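Local structure of sigma regulatory family protein-PP2C phosphatase (Chlamydia trachomatis serovar L2, 6MAB) at residues Q30-N35 and S150-L155; R50-E55 and R87-S92; V129-I134 and V145-S150. The protein is probably a membrane-anchored PP2C-type phosphatase, whose periplasmic sensor domain, the part described here, is thought to respond to TCA-cycle intermediates. All blocks are in the same frame, centred on the assembly; numbering follows the deposited sequence.

Interaction 1: Q30-N35 and S150-L155; sequences QTIPLN and SDTNYL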
loop_
_atom_site.group_PDB
_atom_site.type_symbol
_atom_site.label_atom_id
_atom_site.label_comp_id
_atom_site.label_asym_id
_atom_site.label_seq_id
_atom_site.Cartn_x
_atom_site.Cartn_y
_atom_site.Cartn_z
ATOM N N GLN A 30 6.503 10.878 -1.030
ATOM C CA GLN A 30 6.750 11.963 -0.097
ATOM C C GLN A 30 5.915 11.854 1.177
ATOM O O GLN A 30 6.301 12.423 2.210
ATOM C CB GLN A 30 6.473 13.296 -0.791
ATOM C CG GLN A 30 7.408 13.584 -1.961
ATOM C CD GLN A 30 8.875 13.477 -1.551
ATOM O OE1 GLN A 30 9.662 12.781 -2.190
ATOM N NE2 GLN A 30 9.236 14.150 -0.463
ATOM N N THR A 31 4.814 11.091 1.150
ATOM C CA THR A 31 3.848 11.091 2.239
ATOM C C THR A 31 3.736 9.772 2.998
ATOM O O THR A 31 3.372 9.794 4.174
ATOM C CB THR A 31 2.455 11.451 1.702
ATOM O OG1 THR A 31 2.112 10.571 0.632
ATOM C CG2 THR A 31 2.435 12.875 1.187
ATOM N N ILE A 32 4.029 8.630 2.380
ATOM C CA ILE A 32 3.873 7.351 3.087
ATOM C C ILE A 32 5.086 6.937 3.928
ATOM O O ILE A 32 4.917 6.635 5.126
ATOM C CB ILE A 32 3.505 6.244 2.092
ATOM C CG1 ILE A 32 2.150 6.544 1.444
ATOM C CG2 ILE A 32 3.470 4.884 2.803
ATOM C CD1 ILE A 32 0.983 6.600 2.374
ATOM N N PRO A 33 6.322 6.867 3.373
ATOM C CA PRO A 33 7.437 6.227 4.093
ATOM C C PRO A 33 8.132 7.168 5.073
ATOM O O PRO A 33 9.327 7.486 4.941
ATOM C CB PRO A 33 8.339 5.778 2.939
ATOM C CG PRO A 33 8.199 6.885 1.927
ATOM C CD PRO A 33 6.736 7.294 2.020
ATOM N N LEU A 34 7.378 7.596 6.085
ATOM C CA LEU A 34 7.839 8.521 7.120
ATOM C C LEU A 34 8.322 7.797 8.384
ATOM O O LEU A 34 8.276 8.369 9.493
ATOM C CB LEU A 34 6.727 9.500 7.455
ATOM C CG LEU A 34 6.229 10.326 6.256
ATOM C CD1 LEU A 34 5.126 11.286 6.695
ATOM C CD2 LEU A 34 7.374 11.075 5.572
ATOM N N ASN A 35 8.859 6.586 8.199
ATOM C CA ASN A 35 9.342 5.756 9.293
ATOM C C ASN A 35 10.312 6.497 10.201
ATOM O O ASN A 35 10.203 6.414 11.429
ATOM C CB ASN A 35 9.998 4.515 8.729
ATOM C CG ASN A 35 9.047 3.703 7.854
ATOM O OD1 ASN A 35 8.618 4.166 6.790
ATOM N ND2 ASN A 35 8.719 2.487 8.301
ATOM N N SER A 150 -1.853 3.554 9.578
ATOM C CA SER A 150 -2.428 4.868 9.324
ATOM C C SER A 150 -3.460 4.779 8.194
ATOM O O SER A 150 -3.178 4.217 7.124
ATOM C CB SER A 150 -1.275 5.864 8.969
ATOM O OG SER A 150 -1.747 7.044 8.367
ATOM N N ASP A 151 -4.663 5.318 8.426
ATOM C CA ASP A 151 -5.664 5.347 7.364
ATOM C C ASP A 151 -5.175 6.263 6.247
ATOM O O ASP A 151 -4.825 7.422 6.497
ATOM C CB ASP A 151 -6.996 5.833 7.910
ATOM C CG ASP A 151 -8.160 5.524 6.992
ATOM O OD1 ASP A 151 -7.975 5.506 5.764
ATOM O OD2 ASP A 151 -9.281 5.306 7.514
ATOM N N THR A 152 -5.123 5.746 5.021
ATOM C CA THR A 152 -4.646 6.527 3.890
ATOM C C THR A 152 -5.736 7.315 3.173
ATOM O O THR A 152 -5.449 7.906 2.128
ATOM C CB THR A 152 -3.943 5.635 2.879
ATOM O OG1 THR A 152 -4.889 4.737 2.283
ATOM C CG2 THR A 152 -2.820 4.862 3.551
ATOM N N ASN A 153 -6.953 7.385 3.711
ATOM C CA ASN A 153 -7.997 8.116 3.003
ATOM C C ASN A 153 -7.598 9.570 2.753
ATOM O O ASN A 153 -7.932 10.122 1.703
ATOM C CB ASN A 153 -9.343 8.024 3.727
ATOM C CG ASN A 153 -9.315 8.432 5.202
ATOM O OD1 ASN A 153 -8.321 8.902 5.747
ATOM N ND2 ASN A 153 -10.469 8.256 5.851
ATOM N N TYR A 154 -6.869 10.196 3.688
ATOM C CA TYR A 154 -6.483 11.596 3.508
ATOM C C TYR A 154 -5.558 11.792 2.306
ATOM O O TYR A 154 -5.454 12.914 1.784
ATOM C CB TYR A 154 -5.818 12.127 4.787
ATOM C CG TYR A 154 -4.409 11.621 4.993
ATOM C CD1 TYR A 154 -4.154 10.345 5.470
ATOM C CD2 TYR A 154 -3.323 12.443 4.701
ATOM C CE1 TYR A 154 -2.844 9.899 5.655
ATOM C CE2 TYR A 154 -2.031 12.015 4.892
ATOM C CZ TYR A 154 -1.790 10.746 5.369
ATOM O OH TYR A 154 -0.488 10.313 5.540
ATOM N N LEU A 155 -4.911 10.730 1.837
ATOM C CA LEU A 155 -4.125 10.752 0.607
ATOM C C LEU A 155 -4.896 10.229 -0.583
ATOM O O LEU A 155 -4.996 10.891 -1.614
ATOM C CB LEU A 155 -2.881 9.897 0.767
ATOM C CG LEU A 155 -1.816 10.421 1.707
ATOM C CD1 LEU A 155 -0.904 9.265 2.085
ATOM C CD2 LEU A 155 -1.040 11.556 1.012
HETATM O O HOH W 1 1.768 11.668 5.440
#
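With chi1 at 54°, Thr31 holds OG1 between its backbone N and carbonyl carbon, facing Leu155, whose CG stands anti to its own carbonyl carbon (chi1 -70°). The contact lies between the C-terminal part of the long helix 2-31 and the start of helix 153-160, which follows strand 142-151, the middle strand of a five-stranded sheet; the topology is consistent with the first PAS-like module of a double Cache sensor domain. The Thr31 and Leu155 side chains pass alongside one another, running in opposite senses, and Leu155 CD2 lies 3.3 Å from Thr31 OG1. That hydroxyl is hydrogen-bonded to Thr27 O, one helical turn back, so its polar need is met within the helix. Ile32 reaches in obliquely with CD1, which meets Leu155 CD1 at 3.3 Å, closer than a usual carbon-carbon contact, and packs more loosely on Thr152 CG2 at 4.3 Å. Helix 153-160 is entered through an Asx turn, Asp151 OD1 accepting from Asn153 N at 3.0 Å. Leu155 CG sits over one face of the Tyr154 ring near its rim. At that ring's edge a water bridges the segments, donating to Thr31 O at 2.8 Å and lying 2.6 Å from Tyr154 OH.

Interaction 2: R50-E55 and R87-S92; sequences RGVPAE and RVVASS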
loop_
_atom_site.group_PDB
_atom_site.type_symbol
_atom_site.label_atom_id
_atom_site.label_comp_id
_atom_site.label_asym_id
_atom_site.label_seq_id
_atom_site.Cartn_x
_atom_site.Cartn_y
_atom_site.Cartn_z
ATOM N N ARG A 50 17.043 1.535 26.638
ATOM C CA ARG A 50 17.107 0.309 27.423
ATOM C C ARG A 50 16.392 -0.864 26.758
ATOM O O ARG A 50 16.385 -1.962 27.319
ATOM C CB ARG A 50 16.514 0.550 28.815
ATOM N N GLY A 51 15.799 -0.665 25.591
ATOM C CA GLY A 51 15.127 -1.729 24.871
ATOM C C GLY A 51 13.619 -1.556 24.881
ATOM O O GLY A 51 13.083 -0.485 25.178
ATOM N N VAL A 52 12.934 -2.635 24.515
ATOM C CA VAL A 52 11.476 -2.672 24.553
ATOM C C VAL A 52 11.085 -3.510 25.764
ATOM O O VAL A 52 11.884 -4.339 26.224
ATOM C CB VAL A 52 10.879 -3.236 23.254
ATOM C CG1 VAL A 52 11.509 -2.556 22.031
ATOM C CG2 VAL A 52 11.055 -4.742 23.180
ATOM N N PRO A 53 9.893 -3.325 26.322
ATOM C CA PRO A 53 9.488 -4.139 27.479
ATOM C C PRO A 53 9.538 -5.632 27.173
ATOM O O PRO A 53 9.153 -6.077 26.091
ATOM C CB PRO A 53 8.053 -3.676 27.754
ATOM C CG PRO A 53 7.955 -2.318 27.137
ATOM C CD PRO A 53 8.877 -2.325 25.954
ATOM N N ALA A 54 9.984 -6.417 28.157
ATOM C CA ALA A 54 10.039 -7.862 27.978
ATOM C C ALA A 54 8.666 -8.507 28.088
ATOM O O ALA A 54 8.475 -9.625 27.593
ATOM C CB ALA A 54 10.980 -8.493 29.009
ATOM N N GLU A 55 7.717 -7.831 28.725
ATOM C CA GLU A 55 6.365 -8.329 28.892
ATOM C C GLU A 55 5.393 -7.215 28.548
ATOM O O GLU A 55 5.714 -6.032 28.713
ATOM C CB GLU A 55 6.103 -8.805 30.331
ATOM C CG GLU A 55 7.077 -9.856 30.856
ATOM C CD GLU A 55 6.891 -11.229 30.227
ATOM O OE1 GLU A 55 5.910 -11.434 29.478
ATOM O OE2 GLU A 55 7.733 -12.115 30.491
ATOM N N ARG A 87 5.850 -10.440 19.415
ATOM C CA ARG A 87 4.724 -10.277 20.326
ATOM C C ARG A 87 4.520 -8.802 20.658
ATOM O O ARG A 87 5.488 -8.090 20.938
ATOM C CB ARG A 87 4.949 -11.072 21.601
ATOM C CG ARG A 87 3.742 -11.148 22.494
ATOM C CD ARG A 87 4.079 -11.871 23.785
ATOM N NE ARG A 87 2.877 -12.193 24.541
ATOM C CZ ARG A 87 2.845 -12.384 25.855
ATOM N NH1 ARG A 87 3.952 -12.265 26.581
ATOM N NH2 ARG A 87 1.695 -12.681 26.447
ATOM N N VAL A 88 3.265 -8.346 20.636
ATOM C CA VAL A 88 2.966 -6.957 20.972
ATOM C C VAL A 88 3.154 -6.759 22.468
ATOM O O VAL A 88 2.468 -7.386 23.284
ATOM C CB VAL A 88 1.542 -6.565 20.556
ATOM C CG1 VAL A 88 1.269 -5.142 20.959
ATOM C CG2 VAL A 88 1.320 -6.731 19.046
ATOM N N VAL A 89 4.072 -5.873 22.842
ATOM C CA VAL A 89 4.303 -5.581 24.255
ATOM C C VAL A 89 3.866 -4.179 24.655
ATOM O O VAL A 89 3.868 -3.873 25.858
ATOM C CB VAL A 89 5.775 -5.816 24.651
ATOM C CG1 VAL A 89 6.139 -7.291 24.476
ATOM C CG2 VAL A 89 6.714 -4.946 23.843
ATOM N N ALA A 90 3.490 -3.327 23.705
ATOM C CA ALA A 90 2.835 -2.063 24.008
ATOM C C ALA A 90 2.117 -1.599 22.749
ATOM O O ALA A 90 2.643 -1.758 21.645
ATOM C CB ALA A 90 3.839 -1.009 24.479
ATOM N N SER A 91 0.906 -1.056 22.914
ATOM C CA SER A 91 0.133 -0.574 21.776
ATOM C C SER A 91 -0.825 0.541 22.185
ATOM O O SER A 91 -1.388 0.528 23.285
ATOM C CB SER A 91 -0.681 -1.703 21.142
ATOM O OG SER A 91 -1.299 -1.242 19.950
ATOM N N SER A 92 -1.008 1.502 21.282
ATOM C CA SER A 92 -2.104 2.458 21.406
ATOM C C SER A 92 -3.457 1.785 21.272
ATOM O O SER A 92 -4.467 2.386 21.652
ATOM C CB SER A 92 -1.978 3.553 20.347
ATOM O OG SER A 92 -2.146 3.023 19.046
#
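Val89 supplies the apolar part of the contact, reaching from its strand into the extended loop at Val52 and Pro53. With CG1 anti to the carbonyl carbon (chi1 -63°), the other methyl, CG2, stands between the backbone N and the carbonyl carbon and approaches Pro53 CD at 4.0 Å. The same methyl lies 4.4 Å from Val52 CG2. A backbone oxygen also touches the valine: Pro53 O lies 3.5 Å from Val89 CG2 and 3.6 Å from Val89 CG1, so both branches flank one polar atom. The charged part is a single long salt bridge, with Glu55 OE1 3.6 Å from Arg87 NH1. The carboxylate oxygen comes to the guanidinium edge, near its plane, although the two groups are turned 86° apart. Arg87 NE is hydrogen-bonded to Gly98 O, a second hold on the guanidinium. Val89 and Ala90 both face Leu77 in a classic beta bulge on strand 86-91, at one edge of the five-stranded sheet. The loop between helices 35-45 and 58-68 is thereby folded against this strand: Pro53 and Ala90 both touch Leu60 of helix 58-68, while Pro53 also meets Leu77 and Val52 meets Lys79 on strand 74-80.

Interaction 3: V129-I134 and V145-S150; sequences VLQTNI and VLYTLS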
loop_
_atom_site.group_PDB
_atom_site.type_symbol
_atom_site.label_atom_id
_atom_site.label_comp_id
_atom_site.label_asym_id
_atom_site.label_seq_id
_atom_site.Cartn_x
_atom_site.Cartn_y
_atom_site.Cartn_z
ATOM N N VAL A 129 1.068 0.631 6.227
ATOM C CA VAL A 129 1.679 -0.264 7.199
ATOM C C VAL A 129 3.160 0.055 7.204
ATOM O O VAL A 129 3.853 -0.208 6.217
ATOM C CB VAL A 129 1.439 -1.729 6.838
ATOM C CG1 VAL A 129 2.043 -2.645 7.886
ATOM C CG2 VAL A 129 -0.063 -1.997 6.655
ATOM N N LEU A 130 3.628 0.620 8.305
ATOM C CA LEU A 130 5.027 0.995 8.475
ATOM C C LEU A 130 5.640 0.141 9.575
ATOM O O LEU A 130 5.070 0.012 10.660
ATOM C CB LEU A 130 5.153 2.468 8.823
ATOM C CG LEU A 130 5.214 3.396 7.619
ATOM C CD1 LEU A 130 3.953 3.314 6.767
ATOM C CD2 LEU A 130 5.468 4.831 8.051
ATOM N N GLN A 131 6.764 -0.492 9.260
ATOM C CA GLN A 131 7.503 -1.314 10.202
ATOM C C GLN A 131 8.935 -0.837 10.232
ATOM O O GLN A 131 9.551 -0.696 9.171
ATOM C CB GLN A 131 7.414 -2.784 9.796
ATOM C CG GLN A 131 5.973 -3.234 9.765
ATOM C CD GLN A 131 5.778 -4.702 9.384
ATOM O OE1 GLN A 131 6.721 -5.499 9.370
ATOM N NE2 GLN A 131 4.531 -5.061 9.102
ATOM N N THR A 132 9.438 -0.568 11.436
ATOM C CA THR A 132 10.781 -0.042 11.634
ATOM C C THR A 132 11.520 -0.854 12.692
ATOM O O THR A 132 11.009 -1.051 13.799
ATOM C CB THR A 132 10.695 1.419 12.031
ATOM O OG1 THR A 132 10.013 2.134 10.998
ATOM C CG2 THR A 132 12.096 2.014 12.249
ATOM N N ASN A 133 12.729 -1.308 12.358
ATOM C CA ASN A 133 13.500 -2.123 13.282
ATOM C C ASN A 133 14.031 -1.278 14.441
ATOM O O ASN A 133 14.479 -0.140 14.262
ATOM C CB ASN A 133 14.653 -2.825 12.557
ATOM C CG ASN A 133 14.253 -4.140 11.973
ATOM O OD1 ASN A 133 13.437 -4.874 12.547
ATOM N ND2 ASN A 133 14.823 -4.466 10.830
ATOM N N ILE A 134 13.936 -1.840 15.640
ATOM C CA ILE A 134 14.496 -1.252 16.850
ATOM C C ILE A 134 15.799 -2.003 17.099
ATOM O O ILE A 134 15.800 -3.161 17.534
ATOM C CB ILE A 134 13.517 -1.346 18.025
ATOM C CG1 ILE A 134 12.253 -0.522 17.696
ATOM C CG2 ILE A 134 14.177 -0.864 19.317
ATOM C CD1 ILE A 134 11.074 -0.840 18.602
ATOM N N VAL A 145 10.192 -4.288 16.721
ATOM C CA VAL A 145 9.726 -3.528 15.573
ATOM C C VAL A 145 8.720 -2.495 16.054
ATOM O O VAL A 145 7.859 -2.804 16.878
ATOM C CB VAL A 145 9.103 -4.458 14.513
ATOM C CG1 VAL A 145 8.442 -3.644 13.385
ATOM C CG2 VAL A 145 10.181 -5.383 13.955
ATOM N N LEU A 146 8.853 -1.256 15.571
ATOM C CA LEU A 146 7.824 -0.233 15.753
ATOM C C LEU A 146 6.864 -0.342 14.573
ATOM O O LEU A 146 7.254 -0.131 13.415
ATOM C CB LEU A 146 8.432 1.162 15.831
ATOM C CG LEU A 146 7.404 2.276 16.057
ATOM C CD1 LEU A 146 6.693 2.092 17.387
ATOM C CD2 LEU A 146 8.067 3.648 16.026
ATOM N N TYR A 147 5.621 -0.735 14.872
ATOM C CA TYR A 147 4.599 -1.081 13.904
ATOM C C TYR A 147 3.503 -0.018 13.948
ATOM O O TYR A 147 2.920 0.219 15.007
ATOM C CB TYR A 147 4.065 -2.459 14.282
ATOM C CG TYR A 147 2.948 -3.036 13.438
ATOM C CD1 TYR A 147 1.633 -2.704 13.682
ATOM C CD2 TYR A 147 3.219 -3.963 12.438
ATOM C CE1 TYR A 147 0.591 -3.265 12.917
ATOM C CE2 TYR A 147 2.190 -4.523 11.674
ATOM C CZ TYR A 147 0.888 -4.173 11.929
ATOM O OH TYR A 147 -0.144 -4.730 11.196
ATOM N N THR A 148 3.234 0.635 12.813
ATOM C CA THR A 148 2.168 1.631 12.753
ATOM C C THR A 148 1.233 1.367 11.575
ATOM O O THR A 148 1.643 0.891 10.501
ATOM C CB THR A 148 2.682 3.072 12.689
ATOM O OG1 THR A 148 3.528 3.229 11.566
ATOM C CG2 THR A 148 3.454 3.436 13.947
ATOM N N LEU A 149 -0.044 1.662 11.825
ATOM C CA LEU A 149 -1.123 1.617 10.845
ATOM C C LEU A 149 -1.783 2.989 10.780
ATOM O O LEU A 149 -2.214 3.517 11.811
ATOM C CB LEU A 149 -2.175 0.574 11.230
ATOM C CG LEU A 149 -1.733 -0.870 11.429
ATOM C CD1 LEU A 149 -2.920 -1.719 11.889
ATOM C CD2 LEU A 149 -1.113 -1.468 10.164
ATOM N N SER A 150 -1.853 3.554 9.578
ATOM C CA SER A 150 -2.428 4.868 9.324
ATOM C C SER A 150 -3.460 4.779 8.194
ATOM O O SER A 150 -3.178 4.217 7.124
ATOM C CB SER A 150 -1.275 5.864 8.969
ATOM O OG SER A 150 -1.747 7.044 8.367
#
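A beta hairpin joins Val129-Ile134 to Val145-Ser150, its two antiparallel strands running side by side within the five-stranded sheet. Four backbone hydrogen bonds form two reciprocal pairs: Leu130 with Thr148, where Leu130 N reaches Thr148 O at 3.0 Å almost straight (172°), and Thr132 with Leu146, where Leu146 N lies 2.8 Å from Thr132 O. The return bond from Thr132 N to Leu146 O is more bent, at 148°. At the non-hydrogen-bonded positions CA-H groups add weak contacts to the same carbonyls, as from Val145 CA to Thr132 O at 3.3 Å.

One face carries Val129, Gln131, Asn133, Val145, Tyr147 and Leu149. Gln131 and Tyr147 run alongside each other, and Gln131 NE2 comes within 3.5 Å of Tyr147 CE2 with the amide and ring planes 36° apart. The amide is gripped at both ends by the loop beyond, NE2 donating to Glu104 O and OE1 accepting from Phe106 N, while Tyr101 meets the Tyr147 ring edge-to-face. Next to them, Val129 CG2 packs on Leu149 CD2 at 3.7 Å.

On the opposite face, Thr148 OG1 sits between its backbone N and carbonyl carbon and reaches within 3.3 Å of Leu130 CB. Helix 35-45 covers this face, with Ile38 on Leu130 and Leu39 on Thr132 and Leu146. Such a hairpin in the middle of a five-stranded antiparallel sheet of order 2-1-5-4-3, in a periplasmic sensor domain with a long N-terminal helix, is consistent with the PAS-like module of Cache domains.

Overall arrangement
From the N terminus, helix 2-31 leads to Gln30-Asn35, where interaction 1 opens; it closes only when the chain returns at Ser150-Leu155. Nested inside this long loop are interactions 2 and 3, one after the other. Interaction 2 folds the loop after helix 35-45 onto strand 86-91, at one edge of the five-stranded sheet, and interaction 3 closes the hairpin of strands 126-135 and 142-151. Interactions 1 and 3 share Ser150 and also meet where Asn35 ND2 probably hydrogen-bonds Thr132 OG1 at 3.0 Å. Interaction 2 touches interaction 3 through Val52 CG1 and Ile134 CD1, 3.9 Å apart. All three reach the same sheet, the centres of interactions 1 and 2 being about 24 Å apart.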